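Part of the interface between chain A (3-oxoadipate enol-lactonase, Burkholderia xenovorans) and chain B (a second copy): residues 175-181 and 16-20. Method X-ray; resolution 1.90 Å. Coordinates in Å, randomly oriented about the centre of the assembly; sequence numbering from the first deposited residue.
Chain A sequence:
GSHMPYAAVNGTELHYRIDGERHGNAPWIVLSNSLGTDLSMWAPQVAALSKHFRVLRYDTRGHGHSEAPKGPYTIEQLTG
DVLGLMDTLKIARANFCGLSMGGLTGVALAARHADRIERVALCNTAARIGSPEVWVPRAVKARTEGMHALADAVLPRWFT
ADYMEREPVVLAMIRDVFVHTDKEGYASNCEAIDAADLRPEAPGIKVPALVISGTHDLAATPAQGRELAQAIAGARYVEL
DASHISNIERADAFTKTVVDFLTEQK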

ATOM      1  N   ARG A 175      -6.432   5.498  -3.670  1.00 13.12           N
ATOM      2  CA  ARG A 175      -7.800   5.188  -3.995  1.00 14.15           C
ATOM      3  C   ARG A 175      -8.000   3.667  -3.733  1.00 14.55           C
ATOM      4  O   ARG A 175      -9.046   3.275  -3.223  1.00 13.30           O
ATOM      5  CB  ARG A 175      -8.097   5.485  -5.450  1.00 15.59           C
ATOM      6  CG  ARG A 175      -9.511   5.060  -5.880  1.00 15.79           C
ATOM      7  CD  ARG A 175      -9.934   5.589  -7.266  1.00 20.66           C
ATOM      8  NE  ARG A 175     -11.234   4.991  -7.596  1.00 24.88           N
ATOM      9  CZ  ARG A 175     -12.396   5.638  -7.628  1.00 34.50           C
ATOM     10  NH1 ARG A 175     -12.475   6.975  -7.423  1.00 32.65           N
ATOM     11  NH2 ARG A 175     -13.498   4.945  -7.906  1.00 37.05           N
ATOM     12  N   ASP A 176      -7.014   2.855  -4.120  1.00 12.29           N
ATOM     13  CA  ASP A 176      -7.173   1.377  -3.924  1.00 14.65           C
ATOM     14  C   ASP A 176      -7.388   1.059  -2.444  1.00 14.00           C
ATOM     15  O   ASP A 176      -8.260   0.235  -2.124  1.00 15.28           O
ATOM     16  CB  ASP A 176      -5.932   0.608  -4.410  1.00 14.22           C
ATOM     17  CG  ASP A 176      -6.185  -0.885  -4.501  1.00 14.62           C
ATOM     18  OD1 ASP A 176      -7.254  -1.262  -5.039  1.00 13.56           O
ATOM     19  OD2 ASP A 176      -5.292  -1.680  -4.097  1.00 16.99           O
ATOM     20  N   VAL A 177      -6.604   1.691  -1.538  1.00 12.63           N
ATOM     21  CA  VAL A 177      -6.772   1.429  -0.078  1.00 12.21           C
ATOM     22  C   VAL A 177      -8.190   1.884   0.386  1.00 13.18           C
ATOM     23  O   VAL A 177      -8.832   1.177   1.150  1.00 12.36           O
ATOM     24  CB  VAL A 177      -5.702   2.081   0.768  1.00 13.19           C
ATOM     25  CG1 VAL A 177      -6.124   2.100   2.317  1.00 13.32           C
ATOM     26  CG2 VAL A 177      -4.280   1.437   0.465  1.00 10.34           C
ATOM     27  N   PHE A 178      -8.653   3.049  -0.100  1.00 11.42           N
ATOM     28  CA  PHE A 178      -9.958   3.598   0.286  1.00 12.55           C
ATOM     29  C   PHE A 178     -11.093   2.647  -0.127  1.00 12.34           C
ATOM     30  O   PHE A 178     -12.025   2.292   0.629  1.00 12.73           O
ATOM     31  CB  PHE A 178     -10.139   4.991  -0.391  1.00 12.72           C
ATOM     32  CG  PHE A 178     -11.438   5.631  -0.048  1.00 14.37           C
ATOM     33  CD1 PHE A 178     -11.528   6.502   1.014  1.00 18.37           C
ATOM     34  CD2 PHE A 178     -12.601   5.328  -0.792  1.00 19.79           C
ATOM     35  CE1 PHE A 178     -12.788   7.120   1.332  1.00 17.44           C
ATOM     36  CE2 PHE A 178     -13.830   5.888  -0.467  1.00 22.25           C
ATOM     37  CZ  PHE A 178     -13.922   6.764   0.591  1.00 20.22           C
ATOM     38  N   VAL A 179     -11.002   2.203  -1.352  1.00 12.05           N
ATOM     39  CA  VAL A 179     -12.096   1.457  -1.973  1.00 15.14           C
ATOM     40  C   VAL A 179     -12.149   0.005  -1.387  1.00 14.02           C
ATOM     41  O   VAL A 179     -13.194  -0.698  -1.397  1.00 13.26           O
ATOM     42  CB  VAL A 179     -11.872   1.688  -3.530  1.00 16.86           C
ATOM     43  CG1 VAL A 179     -11.537   0.495  -4.331  1.00 17.99           C
ATOM     44  CG2 VAL A 179     -12.853   2.746  -4.114  1.00 19.65           C
ATOM     45  N   HIS A 180     -11.051  -0.404  -0.802  1.00 12.38           N
ATOM     46  CA  HIS A 180     -11.025  -1.716  -0.167  1.00 14.20           C
ATOM     47  C   HIS A 180     -11.168  -1.684   1.358  1.00 15.06           C
ATOM     48  O   HIS A 180     -11.025  -2.698   2.028  1.00 14.85           O
ATOM     49  CB  HIS A 180      -9.834  -2.508  -0.693  1.00 13.28           C
ATOM     50  CG  HIS A 180     -10.062  -2.928  -2.109  1.00 13.35           C
ATOM     51  ND1 HIS A 180     -10.848  -4.010  -2.423  1.00 16.62           N
ATOM     52  CD2 HIS A 180      -9.692  -2.378  -3.285  1.00 14.79           C
ATOM     53  CE1 HIS A 180     -10.936  -4.123  -3.733  1.00 14.24           C
ATOM     54  NE2 HIS A 180     -10.227  -3.165  -4.286  1.00 13.92           N
ATOM     55  N   THR A 181     -11.460  -0.499   1.898  1.00 13.46           N
ATOM     56  CA  THR A 181     -11.709  -0.392   3.348  1.00 15.22           C
ATOM     57  C   THR A 181     -13.047  -1.066   3.603  1.00 14.80           C
ATOM     58  O   THR A 181     -14.020  -0.906   2.827  1.00 15.07           O
ATOM     59  CB  THR A 181     -11.748   1.138   3.814  1.00 14.00           C
ATOM     60  OG1 THR A 181     -10.509   1.713   3.477  1.00 16.40           O
ATOM     61  CG2 THR A 181     -11.935   1.287   5.302  1.00 17.30           C
TER
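Chain B 16-20: YRIDG

Chain B meets the end of a chain A helix with an extended strand. Residues 16-19 run at 91° to helix 175-179, and the two axes come no closer than 11.2 Å, so polar side chains, with Arg17(B) the longest of them, do the bridging. The nearest CA atoms across the contact are those of His180(A) and Arg17(B), 8.4 Å apart. His180(A) is the first residue to leave helical angles, and its CA-to-CB bond points toward the strand; the CA-to-CB bond of Arg17(B) points back toward the chain A stretch.

Arg17(B), with chi1 and chi2 both t and chi3 turning to m, lays its guanidinium flat on the His180(A) ring, planes at 5° and centres 4.5 Å apart. Its CD sits 3.4 Å from the centroid of that ring, over the face, in a CH-pi contact. Stacking leaves the guanidinium edge free for hydrogen bonding, and there NH1 of Arg17(B) donates to OD2 of Asp176(A) at 2.9 Å, a salt bridge. The CA-to-CB bond of Asp176(A) runs sideways to the strand, but its carboxylate comes nearer.

The histidine follows the same rule: face for packing, edge for polarity. NE2 of His180(A) donates to OD1 of Asp19(B) at 2.7 Å with an N-H...O angle of 153°, while CE1 of His180(A) lies 3.3 Å from the carbonyl O of Ile18(B), near the ring plane. The CA-to-CB bond of Ile18(B) points away.

Two carboxylates therefore approach each other, OD1 of Asp176(A) being 4.3 Å from OD1 of Asp19(B), but each has a donor across the interface. Elsewhere in the structure, both oxygens of Asp176(A) and OD2 of Asp19(B) have further hydrogen bonds. Behind the contact, OG1 of Thr181(A) donates to O of Val177(A) at 2.9 Å, satisfying a carbonyl near the helix end. Gly20(B) follows the strand with phi 87°, a backbone conformation that calls for glycine.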

ATOM      1  N   TYR B  16      -5.534 -11.847  -0.959  1.00 14.25           N
ATOM      2  CA  TYR B  16      -5.913 -11.487  -2.331  1.00 13.47           C
ATOM      3  C   TYR B  16      -6.897 -10.309  -2.390  1.00 13.39           C
ATOM      4  O   TYR B  16      -7.499  -9.928  -1.361  1.00 15.18           O
ATOM      5  CB  TYR B  16      -6.505 -12.717  -3.092  1.00 12.85           C
ATOM      6  CG  TYR B  16      -7.837 -13.186  -2.549  1.00 14.37           C
ATOM      7  CD1 TYR B  16      -9.049 -12.671  -3.047  1.00 15.68           C
ATOM      8  CD2 TYR B  16      -7.885 -14.151  -1.532  1.00 19.80           C
ATOM      9  CE1 TYR B  16     -10.299 -13.090  -2.496  1.00 16.65           C
ATOM     10  CE2 TYR B  16      -9.104 -14.576  -0.991  1.00 17.55           C
ATOM     11  CZ  TYR B  16     -10.297 -14.050  -1.481  1.00 19.71           C
ATOM     12  OH  TYR B  16     -11.507 -14.460  -0.930  1.00 22.89           O
ATOM     13  N   ARG B  17      -7.113  -9.808  -3.592  1.00 13.85           N
ATOM     14  CA  ARG B  17      -8.024  -8.654  -3.797  1.00 14.26           C
ATOM     15  C   ARG B  17      -8.722  -8.755  -5.079  1.00 13.79           C
ATOM     16  O   ARG B  17      -8.075  -9.004  -6.086  1.00 14.76           O
ATOM     17  CB  ARG B  17      -7.243  -7.350  -3.722  1.00 13.64           C
ATOM     18  CG  ARG B  17      -8.096  -6.102  -3.798  1.00 14.26           C
ATOM     19  CD  ARG B  17      -7.294  -4.903  -3.230  1.00 15.66           C
ATOM     20  NE  ARG B  17      -7.172  -4.928  -1.756  1.00 12.40           N
ATOM     21  CZ  ARG B  17      -6.505  -4.030  -1.039  1.00 13.49           C
ATOM     22  NH1 ARG B  17      -5.854  -3.046  -1.622  1.00 12.55           N
ATOM     23  NH2 ARG B  17      -6.413  -4.164   0.248  1.00 11.87           N
ATOM     24  N   ILE B  18     -10.038  -8.541  -5.067  1.00 13.19           N
ATOM     25  CA  ILE B  18     -10.834  -8.603  -6.316  1.00 13.27           C
ATOM     26  C   ILE B  18     -11.419  -7.192  -6.721  1.00 14.68           C
ATOM     27  O   ILE B  18     -11.929  -6.451  -5.858  1.00 13.78           O
ATOM     28  CB  ILE B  18     -11.983  -9.623  -6.177  1.00 14.72           C
ATOM     29  CG1 ILE B  18     -11.436 -11.043  -5.977  1.00 17.69           C
ATOM     30  CG2 ILE B  18     -12.966  -9.570  -7.396  1.00 14.76           C
ATOM     31  CD1 ILE B  18     -12.485 -12.114  -5.622  1.00 16.89           C
ATOM     32  N   ASP B  19     -11.314  -6.800  -7.990  1.00 14.77           N
ATOM     33  CA  ASP B  19     -11.998  -5.589  -8.450  1.00 15.64           C
ATOM     34  C   ASP B  19     -12.830  -5.912  -9.691  1.00 16.28           C
ATOM     35  O   ASP B  19     -12.607  -6.926 -10.335  1.00 14.53           O
ATOM     36  CB  ASP B  19     -10.984  -4.465  -8.759  1.00 15.87           C
ATOM     37  CG  ASP B  19     -10.210  -4.015  -7.544  1.00 18.98           C
ATOM     38  OD1 ASP B  19     -10.641  -2.990  -6.939  1.00 18.21           O
ATOM     39  OD2 ASP B  19      -9.158  -4.660  -7.205  1.00 16.93           O
ATOM     40  N   GLY B  20     -13.787  -5.021 -10.023  1.00 16.93           N
ATOM     41  CA  GLY B  20     -14.775  -5.287 -11.048  1.00 16.66           C
ATOM     42  C   GLY B  20     -15.946  -6.014 -10.367  1.00 19.48           C
ATOM     43  O   GLY B  20     -15.888  -6.348  -9.195  1.00 20.43           O
TER